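Local coordinates for DUF4595 domain-containing protein (Bacteroides vulgatus, PDB 3TZG) that is of unknown function but folds into a porin-like antiparallel beta barrel with a short helix packed inside it, at residues 33-38 / 42-47; 49-54 / 187-192; 82-87 / 120-125; 93-98 / 181-186; 108-113 / 177-182. All coordinates share one frame; numbering follows the deposited sequence.

How the contacts relate
Contacts 1 and 2 form one group in a barrel of antiparallel strands, and contacts 3, 4 and 5 another. Contact 1 is a hairpin in the wall and comes first along the chain. Contact 2 begins on the next strand, 48-51, about 8 Å away between centres. Contacts 3, 4 and 5 nest inside the loop it closes, and contact 3 crosses 4 and 5, their segments alternating. Contacts 4 and 5 share Val181 and Asp182, with centres about 5 Å apart. Contacts 2, 4 and 5 reach helix 181-188 or its ends, tying three separate strands to one interior element. Contacts 1 and 3 belong to the wall, about 26 Å apart, centre to centre.

Contact 1. Residues 33-38 / 42-47; sequences KIIKYG and VRYEGD
Tyr44 and Val42 face Ile34 and its neighbours across a beta hairpin, formed by strands 34-37 and 40-45 in the barrel wall. Two hydrogen bonds join the strands. The backbone N of Val42 gives a bond to Ile35 O at 3.1 Å, straight at the N-H (168°) but with the donor well above the carbonyl plane. The hydroxyl of Tyr44 gives the other, reaching Ile34 O at 2.7 Å in the carbonyl plane, on a lone pair. One bond is thus made by backbone atoms and the other by a side-chain hydroxyl. On the far side of strand 34-37, Ile35 and Lys36 both face Glu27 in a classic beta bulge.

The second group involves the Tyr44 ring. Lys33 CD sits over its face, 4.2 Å from the ring centroid, as a CH-pi contact. The lysine chain bends twice (chi3 -84°, chi4 80°) and curls over the ring. Its NZ makes an off-centre cation-pi contact and has its salt bridge with Asp29.

The apolar contacts are looser. Ile34 CG2 lies 4.2 Å from Val42 CG2. At the ring edge, Ile35 CG2 is 4.3 Å from Tyr44 CE1.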
# COMPACT_ATOMS: atom_id res chain seq x y z
N LYS A 33 2.74 7.32 17.58
CA LYS A 33 2.24 7.71 16.27
C LYS A 33 3.41 8.07 15.37
O LYS A 33 4.34 8.71 15.84
CB LYS A 33 1.24 8.88 16.39
CG LYS A 33 -0.04 8.49 17.13
CD LYS A 33 -1.18 9.53 17.07
CE LYS A 33 -1.09 10.64 18.10
NZ LYS A 33 -0.12 11.68 17.71
N ILE A 34 3.40 7.62 14.10
CA ILE A 34 4.49 7.90 13.14
C ILE A 34 4.41 9.37 12.79
O ILE A 34 3.32 9.87 12.50
CB ILE A 34 4.46 6.98 11.86
CG1 ILE A 34 5.78 7.11 11.05
CG2 ILE A 34 3.19 7.18 11.00
CD1 ILE A 34 6.01 6.13 9.94
N ILE A 35 5.53 10.08 12.89
CA ILE A 35 5.51 11.51 12.60
C ILE A 35 6.46 11.80 11.45
O ILE A 35 6.45 12.92 10.93
CB ILE A 35 5.79 12.38 13.85
CG1 ILE A 35 7.07 11.96 14.58
CG2 ILE A 35 4.57 12.35 14.79
CD1 ILE A 35 7.53 12.95 15.58
N LYS A 36 7.21 10.77 10.99
CA LYS A 36 8.13 10.88 9.86
C LYS A 36 8.47 9.50 9.27
O LYS A 36 8.83 8.60 10.03
CB LYS A 36 9.43 11.60 10.27
CG LYS A 36 9.71 12.77 9.34
CD LYS A 36 11.09 13.34 9.50
CE LYS A 36 11.36 14.33 8.40
NZ LYS A 36 12.71 14.94 8.52
N TYR A 37 8.35 9.34 7.93
CA TYR A 37 8.70 8.14 7.15
C TYR A 37 9.74 8.60 6.13
O TYR A 37 9.40 9.06 5.03
CB TYR A 37 7.45 7.49 6.50
CG TYR A 37 7.74 6.21 5.72
CD1 TYR A 37 8.05 6.25 4.36
CD2 TYR A 37 7.63 4.96 6.32
CE1 TYR A 37 8.32 5.09 3.65
CE2 TYR A 37 7.89 3.79 5.62
CZ TYR A 37 8.24 3.86 4.28
OH TYR A 37 8.49 2.71 3.57
N GLY A 38 11.01 8.57 6.54
CA GLY A 38 12.10 9.13 5.76
C GLY A 38 12.03 10.63 5.92
O GLY A 38 11.97 11.12 7.05
N VAL A 42 4.22 13.10 8.77
CA VAL A 42 2.84 12.68 9.02
C VAL A 42 2.28 13.59 10.14
O VAL A 42 2.78 13.53 11.27
CB VAL A 42 2.77 11.17 9.37
CG1 VAL A 42 1.35 10.74 9.72
CG2 VAL A 42 3.33 10.30 8.25
N ARG A 43 1.29 14.46 9.83
CA ARG A 43 0.70 15.36 10.82
C ARG A 43 -0.69 14.90 11.22
O ARG A 43 -1.41 14.34 10.40
CB ARG A 43 0.62 16.80 10.30
CG ARG A 43 1.95 17.44 9.96
CD ARG A 43 1.75 18.75 9.22
NE ARG A 43 2.96 19.14 8.51
CZ ARG A 43 3.25 18.80 7.25
NH1 ARG A 43 2.40 18.06 6.54
NH2 ARG A 43 4.39 19.19 6.69
N TYR A 44 -1.09 15.17 12.48
CA TYR A 44 -2.42 14.79 13.00
C TYR A 44 -3.12 16.04 13.55
O TYR A 44 -2.70 16.60 14.57
CB TYR A 44 -2.31 13.70 14.08
CG TYR A 44 -1.50 12.48 13.68
CD1 TYR A 44 -0.12 12.46 13.84
CD2 TYR A 44 -2.12 11.33 13.21
CE1 TYR A 44 0.63 11.34 13.49
CE2 TYR A 44 -1.38 10.20 12.87
CZ TYR A 44 -0.00 10.21 13.02
OH TYR A 44 0.75 9.12 12.68
N GLU A 45 -4.18 16.46 12.85
CA GLU A 45 -4.97 17.64 13.18
C GLU A 45 -6.45 17.27 13.17
O GLU A 45 -7.03 17.09 12.10
CB GLU A 45 -4.67 18.79 12.19
N GLY A 46 -7.02 17.14 14.37
CA GLY A 46 -8.42 16.79 14.60
C GLY A 46 -8.77 15.43 14.04
O GLY A 46 -8.15 14.43 14.42
N ASP A 47 -9.70 15.42 13.07
CA ASP A 47 -10.17 14.24 12.35
C ASP A 47 -9.35 13.99 11.06
O ASP A 47 -9.73 13.12 10.26
CB ASP A 47 -11.66 14.40 11.99
CG ASP A 47 -12.59 14.16 13.18
OD1 ASP A 47 -12.63 13.01 13.68
OD2 ASP A 47 -13.31 15.11 13.56

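Contact 2. Residues 49-54 / 187-192; sequences ITIGQM and FLLNLG
Ile49 and Ile51 on strand 48-51 meet Leu191 and Leu189 at the C-terminal end of the helix inside the barrel. That end closes in a Schellman motif. Asn190 takes a positive phi of 52°, and its N bonds back to Phe187 O at 3.0 Å. Leu191 N reaches back to Tyr186 O. Leu189 faces the wall strand from the end of the helix, and the turn places Leu191 beside it.

The packed part is purely apolar and small. Ile51 and Leu189 come tip to tip. Ile49 and Leu191 cross at a slant instead. Other residues widen this core: Ile51 also rests on Phe185 of the helix, and Leu191 on Phe68 and Tyr186. From the neighbouring strand 40-45, Val42 packs against both isoleucines.

The loose side begins where the strand ends. From Gly52 onward the segment makes no contact with 187-192. Gln53 is exposed; both it and Met54, a selenomethionine, are poorly ordered, although Met54 still touches Val181 at the start of the helix. The two meeting points are single methyl pairs: Ile51 CD1 to Leu189 CD1 at 3.8 Å, and Ile49 CD1 to Leu191 CD2 at 3.8 Å.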
# COMPACT_ATOMS: atom_id res chain seq x y z
N ILE A 49 -5.40 13.35 8.97
CA ILE A 49 -4.03 12.86 8.89
C ILE A 49 -3.49 13.37 7.58
O ILE A 49 -4.12 13.14 6.55
CB ILE A 49 -3.90 11.31 9.05
CG1 ILE A 49 -4.59 10.81 10.35
CG2 ILE A 49 -2.42 10.88 8.99
CD1 ILE A 49 -4.67 9.34 10.48
N THR A 50 -2.39 14.12 7.61
CA THR A 50 -1.80 14.67 6.39
C THR A 50 -0.42 14.14 6.28
O THR A 50 0.37 14.30 7.22
CB THR A 50 -1.84 16.21 6.36
OG1 THR A 50 -3.19 16.66 6.48
CG2 THR A 50 -1.24 16.79 5.07
N ILE A 51 -0.12 13.52 5.13
CA ILE A 51 1.20 12.97 4.82
C ILE A 51 1.86 13.86 3.73
O ILE A 51 1.25 14.04 2.69
CB ILE A 51 1.08 11.47 4.43
CG1 ILE A 51 0.67 10.63 5.67
CG2 ILE A 51 2.39 10.97 3.84
CD1 ILE A 51 0.15 9.20 5.44
N GLY A 52 3.04 14.43 4.03
CA GLY A 52 3.79 15.33 3.14
C GLY A 52 4.29 14.76 1.81
O GLY A 52 3.70 13.81 1.27
N GLN A 53 5.41 15.34 1.27
CA GLN A 53 6.05 14.99 -0.03
C GLN A 53 6.71 13.57 -0.03
O GLN A 53 7.39 13.20 0.93
CB GLN A 53 7.12 16.05 -0.40
CG GLN A 53 7.84 15.87 -1.75
CD GLN A 53 7.03 16.22 -2.98
OE1 GLN A 53 6.38 17.27 -3.06
NE2 GLN A 53 7.16 15.42 -4.03
N MSE A 54 6.55 12.82 -1.16
CA MSE A 54 7.16 11.50 -1.45
C MSE A 54 7.65 11.47 -2.92
O MSE A 54 7.19 12.29 -3.72
CB MSE A 54 6.17 10.34 -1.16
CG MSE A 54 6.76 8.93 -1.39
SE MSE A 54 7.95 8.18 0.01
CE MSE A 54 9.69 9.11 -0.36
N PHE A 187 -2.72 1.42 4.09
CA PHE A 187 -2.57 0.07 4.61
C PHE A 187 -1.48 -0.00 5.68
O PHE A 187 -1.74 -0.58 6.74
CB PHE A 187 -2.27 -0.96 3.49
CG PHE A 187 -3.51 -1.24 2.66
CD1 PHE A 187 -4.58 -1.93 3.20
CD2 PHE A 187 -3.62 -0.77 1.36
CE1 PHE A 187 -5.75 -2.15 2.46
CE2 PHE A 187 -4.80 -0.99 0.62
CZ PHE A 187 -5.84 -1.68 1.18
N LEU A 188 -0.29 0.61 5.42
CA LEU A 188 0.87 0.60 6.35
C LEU A 188 0.51 1.16 7.75
O LEU A 188 0.98 0.62 8.74
CB LEU A 188 2.05 1.41 5.77
CG LEU A 188 3.37 1.42 6.56
CD1 LEU A 188 4.20 0.19 6.24
CD2 LEU A 188 4.19 2.66 6.24
N LEU A 189 -0.33 2.22 7.81
CA LEU A 189 -0.71 2.88 9.06
C LEU A 189 -2.05 2.34 9.59
O LEU A 189 -2.55 2.86 10.60
CB LEU A 189 -0.80 4.41 8.86
CG LEU A 189 0.37 5.14 8.14
CD1 LEU A 189 0.22 6.62 8.25
CD2 LEU A 189 1.75 4.73 8.69
N ASN A 190 -2.61 1.30 8.93
CA ASN A 190 -3.86 0.60 9.27
C ASN A 190 -5.04 1.61 9.45
O ASN A 190 -5.79 1.53 10.45
CB ASN A 190 -3.69 -0.26 10.55
CG ASN A 190 -4.77 -1.31 10.71
OD1 ASN A 190 -5.25 -1.92 9.74
ND2 ASN A 190 -5.16 -1.58 11.95
N LEU A 191 -5.21 2.52 8.47
CA LEU A 191 -6.26 3.52 8.55
C LEU A 191 -7.65 2.87 8.30
O LEU A 191 -8.68 3.48 8.63
CB LEU A 191 -6.02 4.69 7.59
CG LEU A 191 -4.67 5.42 7.67
CD1 LEU A 191 -4.67 6.65 6.78
CD2 LEU A 191 -4.33 5.85 9.09
N GLY A 192 -7.65 1.64 7.76
CA GLY A 192 -8.87 0.88 7.53
C GLY A 192 -9.30 0.12 8.78
O GLY A 192 -10.36 -0.50 8.80

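Contact 3. Residues 82-87 / 120-125; sequences CMLKVG and FLKKVQ
Leu121 and Lys122 are consecutive residues of a strand, yet both turn toward Leu84. A classic beta bulge explains this: the two residues together face Tyr112 on the adjacent strand. The bulge brings two neighbouring side chains to one side of strand 120-130. The contact is also unusual in joining strands that are not neighbours in the barrel. Strands 90-102 and 105-114 lie between them, and the side chains bridge the gap.

Leu84 carries most of it. Its CG stands anti to the backbone N (chi1 -173°), and its two methyls reach the bulge. CD2 lies 4.0 Å from Leu121 CB and 4.1 Å from Lys122 CB. CD1 rests beside the aliphatic part of the lysine, with Lys122 CD at 4.1 Å. The charged end of Lys122 goes on to a salt bridge with Glu145, so only its carbon chain serves here.

Intervening strands complete the packing: Leu84 also touches Tyr112, and Leu121 touches Ala93. Val86, just after the end of strand 74-85, adds a further contact. It meets Leu121 at about a right angle, Val86 CG2 standing 4.2 Å from Leu121 CD2.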
# COMPACT_ATOMS: atom_id res chain seq x y z
N CYS A 82 -0.60 14.30 -6.87
CA CYS A 82 0.42 13.37 -7.34
C CYS A 82 0.74 13.59 -8.80
O CYS A 82 0.04 14.33 -9.49
CB CYS A 82 -0.05 11.94 -7.11
SG CYS A 82 -1.56 11.51 -8.00
N MSE A 83 1.78 12.92 -9.27
CA MSE A 83 2.20 12.86 -10.66
C MSE A 83 1.61 11.61 -11.22
O MSE A 83 1.69 10.58 -10.56
CB MSE A 83 3.72 12.90 -10.78
CG MSE A 83 4.35 14.14 -10.15
SE MSE A 83 3.71 15.84 -10.91
CE MSE A 83 4.02 15.53 -12.87
N LEU A 84 0.96 11.67 -12.37
CA LEU A 84 0.35 10.47 -12.92
C LEU A 84 0.85 10.23 -14.33
O LEU A 84 0.69 11.10 -15.19
CB LEU A 84 -1.19 10.56 -12.88
CG LEU A 84 -1.98 9.30 -13.29
CD1 LEU A 84 -2.07 8.34 -12.15
CD2 LEU A 84 -3.36 9.64 -13.72
N LYS A 85 1.44 9.06 -14.57
CA LYS A 85 1.89 8.67 -15.91
C LYS A 85 0.67 8.11 -16.63
O LYS A 85 0.15 7.07 -16.21
CB LYS A 85 3.06 7.66 -15.86
N VAL A 86 0.14 8.85 -17.63
CA VAL A 86 -1.04 8.38 -18.35
C VAL A 86 -0.49 7.66 -19.61
O VAL A 86 -0.09 6.50 -19.49
CB VAL A 86 -2.13 9.46 -18.64
CG1 VAL A 86 -3.39 8.82 -19.22
CG2 VAL A 86 -2.50 10.22 -17.37
N GLY A 87 -0.44 8.33 -20.76
CA GLY A 87 0.08 7.69 -21.96
C GLY A 87 1.58 7.61 -21.95
O GLY A 87 2.16 6.77 -21.26
N PHE A 120 -10.53 14.78 -16.80
CA PHE A 120 -10.55 13.42 -16.24
C PHE A 120 -9.43 12.59 -16.86
O PHE A 120 -9.28 12.54 -18.08
CB PHE A 120 -11.92 12.77 -16.49
CG PHE A 120 -11.96 11.33 -16.02
CD1 PHE A 120 -12.12 11.03 -14.66
CD2 PHE A 120 -11.81 10.28 -16.92
CE1 PHE A 120 -12.12 9.71 -14.23
CE2 PHE A 120 -11.82 8.96 -16.48
CZ PHE A 120 -11.98 8.68 -15.14
N LEU A 121 -8.66 11.90 -16.02
CA LEU A 121 -7.52 11.13 -16.49
C LEU A 121 -7.65 9.62 -16.26
O LEU A 121 -7.19 8.85 -17.12
CB LEU A 121 -6.24 11.61 -15.75
CG LEU A 121 -5.81 13.08 -15.91
CD1 LEU A 121 -4.81 13.46 -14.86
CD2 LEU A 121 -5.25 13.34 -17.26
N LYS A 122 -8.17 9.22 -15.08
CA LYS A 122 -8.21 7.81 -14.66
C LYS A 122 -9.19 7.54 -13.51
O LYS A 122 -9.33 8.35 -12.59
CB LYS A 122 -6.79 7.44 -14.19
CG LYS A 122 -6.43 5.99 -14.21
CD LYS A 122 -4.98 5.84 -13.71
CE LYS A 122 -4.57 4.42 -13.37
NZ LYS A 122 -4.63 3.50 -14.53
N LYS A 123 -9.82 6.35 -13.55
CA LYS A 123 -10.68 5.82 -12.49
C LYS A 123 -10.12 4.47 -12.06
O LYS A 123 -9.81 3.64 -12.91
CB LYS A 123 -12.14 5.71 -12.96
CG LYS A 123 -13.14 5.58 -11.83
CD LYS A 123 -14.54 5.39 -12.34
CE LYS A 123 -15.52 5.35 -11.18
NZ LYS A 123 -16.92 5.03 -11.61
N VAL A 124 -9.93 4.28 -10.76
CA VAL A 124 -9.45 3.00 -10.20
C VAL A 124 -10.46 2.53 -9.15
O VAL A 124 -10.87 3.33 -8.30
CB VAL A 124 -8.02 3.07 -9.62
CG1 VAL A 124 -7.53 1.68 -9.26
CG2 VAL A 124 -7.05 3.75 -10.60
N GLN A 125 -10.92 1.27 -9.26
CA GLN A 125 -11.90 0.68 -8.35
C GLN A 125 -11.36 -0.62 -7.79
O GLN A 125 -11.14 -1.56 -8.52
CB GLN A 125 -13.24 0.46 -9.07
CG GLN A 125 -13.84 1.72 -9.66
CD GLN A 125 -15.07 1.40 -10.44
OE1 GLN A 125 -16.19 1.55 -9.95
NE2 GLN A 125 -14.90 0.92 -11.67

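Contact 4. Residues 93-98 / 181-186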
# COMPACT_ATOMS: atom_id res chain seq x y z
N ALA A 93 -1.72 15.61 -11.25
CA ALA A 93 -3.09 15.22 -11.05
C ALA A 93 -3.58 15.43 -9.61
O ALA A 93 -2.79 15.55 -8.69
CB ALA A 93 -3.24 13.75 -11.41
N ASP A 94 -4.92 15.50 -9.47
CA ASP A 94 -5.64 15.54 -8.22
C ASP A 94 -6.42 14.25 -8.10
O ASP A 94 -7.16 13.88 -9.02
CB ASP A 94 -6.53 16.78 -8.06
CG ASP A 94 -5.89 17.79 -7.11
OD1 ASP A 94 -5.67 17.42 -5.90
OD2 ASP A 94 -5.58 18.91 -7.55
N LYS A 95 -6.17 13.52 -6.98
CA LYS A 95 -6.80 12.24 -6.69
C LYS A 95 -7.84 12.38 -5.57
O LYS A 95 -7.53 12.87 -4.49
CB LYS A 95 -5.75 11.20 -6.31
CG LYS A 95 -6.29 9.79 -6.19
CD LYS A 95 -5.20 8.88 -5.66
CE LYS A 95 -5.63 7.45 -5.49
NZ LYS A 95 -4.50 6.58 -5.11
N GLN A 96 -9.06 11.95 -5.86
CA GLN A 96 -10.17 11.93 -4.91
C GLN A 96 -10.57 10.49 -4.62
O GLN A 96 -10.99 9.76 -5.53
CB GLN A 96 -11.35 12.73 -5.43
CG GLN A 96 -11.21 14.20 -5.21
CD GLN A 96 -12.33 14.99 -5.83
OE1 GLN A 96 -13.17 14.49 -6.58
NE2 GLN A 96 -12.36 16.27 -5.54
N THR A 97 -10.44 10.08 -3.37
CA THR A 97 -10.73 8.70 -3.01
C THR A 97 -11.74 8.62 -1.87
O THR A 97 -11.76 9.50 -0.98
CB THR A 97 -9.41 8.01 -2.63
OG1 THR A 97 -8.58 8.01 -3.78
CG2 THR A 97 -9.61 6.58 -2.17
N VAL A 98 -12.55 7.55 -1.89
CA VAL A 98 -13.52 7.20 -0.85
C VAL A 98 -13.28 5.73 -0.46
O VAL A 98 -12.99 4.88 -1.31
CB VAL A 98 -15.00 7.48 -1.23
CG1 VAL A 98 -15.26 8.98 -1.26
CG2 VAL A 98 -15.40 6.81 -2.55
N VAL A 181 0.87 5.67 -3.71
CA VAL A 181 1.63 5.80 -2.46
C VAL A 181 0.66 6.17 -1.29
O VAL A 181 0.90 5.79 -0.13
CB VAL A 181 2.82 6.80 -2.62
CG1 VAL A 181 3.49 7.13 -1.30
CG2 VAL A 181 3.85 6.22 -3.58
N ASP A 182 -0.47 6.83 -1.60
CA ASP A 182 -1.47 7.15 -0.59
C ASP A 182 -2.12 5.85 -0.08
O ASP A 182 -2.33 5.71 1.13
CB ASP A 182 -2.52 8.14 -1.12
CG ASP A 182 -3.20 7.75 -2.39
OD1 ASP A 182 -2.49 7.55 -3.41
OD2 ASP A 182 -4.46 7.72 -2.41
N SER A 183 -2.35 4.87 -0.98
CA SER A 183 -2.91 3.58 -0.58
C SER A 183 -1.87 2.79 0.23
O SER A 183 -2.24 2.10 1.19
CB SER A 183 -3.39 2.79 -1.79
OG SER A 183 -4.67 3.21 -2.26
N PHE A 184 -0.56 2.94 -0.12
CA PHE A 184 0.52 2.31 0.62
C PHE A 184 0.41 2.72 2.10
O PHE A 184 0.28 1.85 2.96
CB PHE A 184 1.89 2.69 0.04
CG PHE A 184 3.04 2.35 0.94
CD1 PHE A 184 3.52 1.05 1.02
CD2 PHE A 184 3.63 3.32 1.75
CE1 PHE A 184 4.59 0.74 1.86
CE2 PHE A 184 4.70 3.00 2.60
CZ PHE A 184 5.18 1.72 2.63
N PHE A 185 0.39 4.05 2.37
CA PHE A 185 0.28 4.60 3.71
C PHE A 185 -1.06 4.23 4.38
O PHE A 185 -1.07 3.90 5.57
CB PHE A 185 0.46 6.11 3.69
CG PHE A 185 1.91 6.48 3.52
CD1 PHE A 185 2.86 6.08 4.46
CD2 PHE A 185 2.34 7.20 2.41
CE1 PHE A 185 4.21 6.40 4.28
CE2 PHE A 185 3.70 7.52 2.24
CZ PHE A 185 4.62 7.11 3.18
N TYR A 186 -2.16 4.20 3.60
CA TYR A 186 -3.46 3.79 4.11
C TYR A 186 -3.40 2.40 4.75
O TYR A 186 -3.95 2.23 5.83
CB TYR A 186 -4.51 3.80 2.98
CG TYR A 186 -5.82 3.15 3.36
CD1 TYR A 186 -6.82 3.87 4.01
CD2 TYR A 186 -6.08 1.82 3.04
CE1 TYR A 186 -8.05 3.29 4.31
CE2 TYR A 186 -7.30 1.22 3.35
CZ TYR A 186 -8.29 1.97 3.97
OH TYR A 186 -9.49 1.38 4.28
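A buried salt bridge, Lys95 to Asp182, ties a wall strand of the barrel to the helix inside it. The short axes of strand 93-98 and helix 181-186 pass 11.5 Å apart and cross at -36°. The span is covered mostly by Lys95, which is fully extended: CG is anti to the backbone N (chi1 -172°), and the rest of the chain runs straight on. Asp182 approaches from the opposite direction.

The ammonium grips the carboxylate through both oxygens. Lys95 NZ reaches Asp182 OD1 at 2.8 Å, on the syn lone pair. Its bond to Asp182 OD2, at 2.9 Å, is weak. The methylenes share the approach, with Lys95 CE 3.3 Å from Asp182 OD2. Asp182 lies in the first turn of the helix, whose N-terminal end would probably also favour a negative charge there.

Lys95 NZ has further, weaker partners in Tyr112 OH and, as a long ion pair, Asp179. Ser183 bonds to the backbone O of Asp179. A methionine in place of Lys95 would probably leave the buried Asp182 carboxylate without its countercharge and the helix less firmly held to this strand. Thr97 lies near the carboxylate but bonds to Ser110 instead, its OG1 standing 4.4 Å from Asp182 OD2.

Contact 5. Residues 108-113 / 177-182; sequences INSDYR and DYDGVD
Tyr112 and Asp179 make a buried polar contact between a wall strand of the barrel and the loop that leads into the interior helix. Almost all of it rests on one hydrogen bond. Tyr112 OH donates to Asp179 OD2 at 2.9 Å. The acceptor is met on its syn side, 30° out of the carboxylate plane. OD2 itself lies near the plane of the tyrosine ring, at its edge. Ring and carboxylate are turned strongly against each other, with planes 77° apart. The aspartate gets there with CG anti to its own backbone nitrogen (chi1 163°), which carries the carboxylate out toward the strand.

Lys95 also reaches this pair, though weakly. The ring of Tyr112 rests against Cys82. Ser110 stays apart, its OG 4.2 Å from Asp179 OD2 and bonded to Thr97. A phenylalanine in place of Tyr112 would probably leave Asp179 OD2 without this donor and the loop freer to move.

Gly180 stands at the N-cap position. A side chain there would run into Asp182 OD1 and the carbonyl of Asp179. The carboxylate of Asp179 is held by the wall strand, while its carbonyl takes a bond from the first turn of the helix. This is where the chain enters a short helix packed inside an antiparallel beta barrel.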
# COMPACT_ATOMS: atom_id res chain seq x y z
N ILE A 108 -12.37 0.57 -2.44
CA ILE A 108 -11.59 1.79 -2.63
C ILE A 108 -11.90 2.31 -4.03
O ILE A 108 -11.73 1.60 -5.02
CB ILE A 108 -10.06 1.56 -2.38
CG1 ILE A 108 -9.81 0.97 -0.96
CG2 ILE A 108 -9.29 2.86 -2.57
CD1 ILE A 108 -8.42 0.67 -0.59
N ASN A 109 -12.41 3.53 -4.12
CA ASN A 109 -12.74 4.12 -5.43
C ASN A 109 -12.04 5.45 -5.54
O ASN A 109 -12.24 6.32 -4.68
CB ASN A 109 -14.24 4.26 -5.63
CG ASN A 109 -14.98 2.95 -5.48
OD1 ASN A 109 -15.07 2.15 -6.40
ND2 ASN A 109 -15.49 2.67 -4.27
N SER A 110 -11.18 5.59 -6.59
CA SER A 110 -10.39 6.80 -6.84
C SER A 110 -10.66 7.41 -8.20
O SER A 110 -10.83 6.70 -9.19
CB SER A 110 -8.90 6.51 -6.76
OG SER A 110 -8.53 6.08 -5.46
N ASP A 111 -10.68 8.74 -8.23
CA ASP A 111 -10.83 9.51 -9.46
C ASP A 111 -9.69 10.46 -9.57
O ASP A 111 -9.38 11.19 -8.61
CB ASP A 111 -12.17 10.24 -9.54
CG ASP A 111 -13.24 9.34 -10.07
OD1 ASP A 111 -13.23 9.07 -11.28
OD2 ASP A 111 -14.05 8.83 -9.25
N TYR A 112 -9.00 10.38 -10.72
CA TYR A 112 -7.86 11.20 -11.08
C TYR A 112 -8.24 12.23 -12.10
O TYR A 112 -8.71 11.88 -13.18
CB TYR A 112 -6.76 10.31 -11.64
CG TYR A 112 -6.05 9.43 -10.64
CD1 TYR A 112 -4.91 9.87 -9.98
CD2 TYR A 112 -6.43 8.10 -10.49
CE1 TYR A 112 -4.20 9.03 -9.14
CE2 TYR A 112 -5.71 7.24 -9.65
CZ TYR A 112 -4.60 7.71 -8.97
OH TYR A 112 -3.89 6.88 -8.14
N ARG A 113 -8.03 13.51 -11.77
CA ARG A 113 -8.25 14.67 -12.64
C ARG A 113 -6.98 15.54 -12.70
O ARG A 113 -6.24 15.63 -11.73
CB ARG A 113 -9.42 15.52 -12.14
CG ARG A 113 -10.83 15.02 -12.46
CD ARG A 113 -11.72 15.78 -11.52
NE ARG A 113 -13.13 15.42 -11.47
CZ ARG A 113 -14.05 16.18 -10.88
NH1 ARG A 113 -13.71 17.35 -10.34
NH2 ARG A 113 -15.31 15.81 -10.85
N ASP A 177 -1.47 -5.49 -3.16
CA ASP A 177 -1.93 -4.78 -4.36
C ASP A 177 -2.69 -3.55 -3.99
O ASP A 177 -3.77 -3.66 -3.42
CB ASP A 177 -2.84 -5.73 -5.14
CG ASP A 177 -2.76 -5.62 -6.64
OD1 ASP A 177 -1.89 -6.31 -7.23
OD2 ASP A 177 -3.59 -4.92 -7.23
N TYR A 178 -2.18 -2.36 -4.34
CA TYR A 178 -2.86 -1.08 -4.08
C TYR A 178 -2.55 -0.07 -5.22
O TYR A 178 -1.62 -0.28 -6.02
CB TYR A 178 -2.46 -0.50 -2.70
CG TYR A 178 -0.97 -0.32 -2.55
CD1 TYR A 178 -0.31 0.76 -3.11
CD2 TYR A 178 -0.20 -1.27 -1.88
CE1 TYR A 178 1.07 0.87 -3.07
CE2 TYR A 178 1.18 -1.15 -1.79
CZ TYR A 178 1.81 -0.07 -2.38
OH TYR A 178 3.18 0.08 -2.30
N ASP A 179 -3.34 1.01 -5.30
CA ASP A 179 -3.11 2.01 -6.33
C ASP A 179 -2.58 3.31 -5.68
O ASP A 179 -3.31 4.00 -4.97
CB ASP A 179 -4.41 2.23 -7.13
CG ASP A 179 -4.43 3.51 -7.93
OD1 ASP A 179 -3.57 3.65 -8.85
OD2 ASP A 179 -5.26 4.41 -7.60
N GLY A 180 -1.29 3.59 -5.88
CA GLY A 180 -0.66 4.80 -5.37
C GLY A 180 -0.07 4.75 -3.97
O GLY A 180 -0.50 3.94 -3.14
N VAL A 181 0.87 5.67 -3.71
CA VAL A 181 1.63 5.80 -2.46
C VAL A 181 0.66 6.17 -1.29
O VAL A 181 0.90 5.79 -0.13
CB VAL A 181 2.82 6.80 -2.62
CG1 VAL A 181 3.49 7.13 -1.30
CG2 VAL A 181 3.85 6.22 -3.58
N ASP A 182 -0.47 6.83 -1.60
CA ASP A 182 -1.47 7.15 -0.59
C ASP A 182 -2.12 5.85 -0.08
O ASP A 182 -2.33 5.71 1.13
CB ASP A 182 -2.52 8.14 -1.12
CG ASP A 182 -3.20 7.75 -2.39
OD1 ASP A 182 -2.49 7.55 -3.41
OD2 ASP A 182 -4.46 7.72 -2.41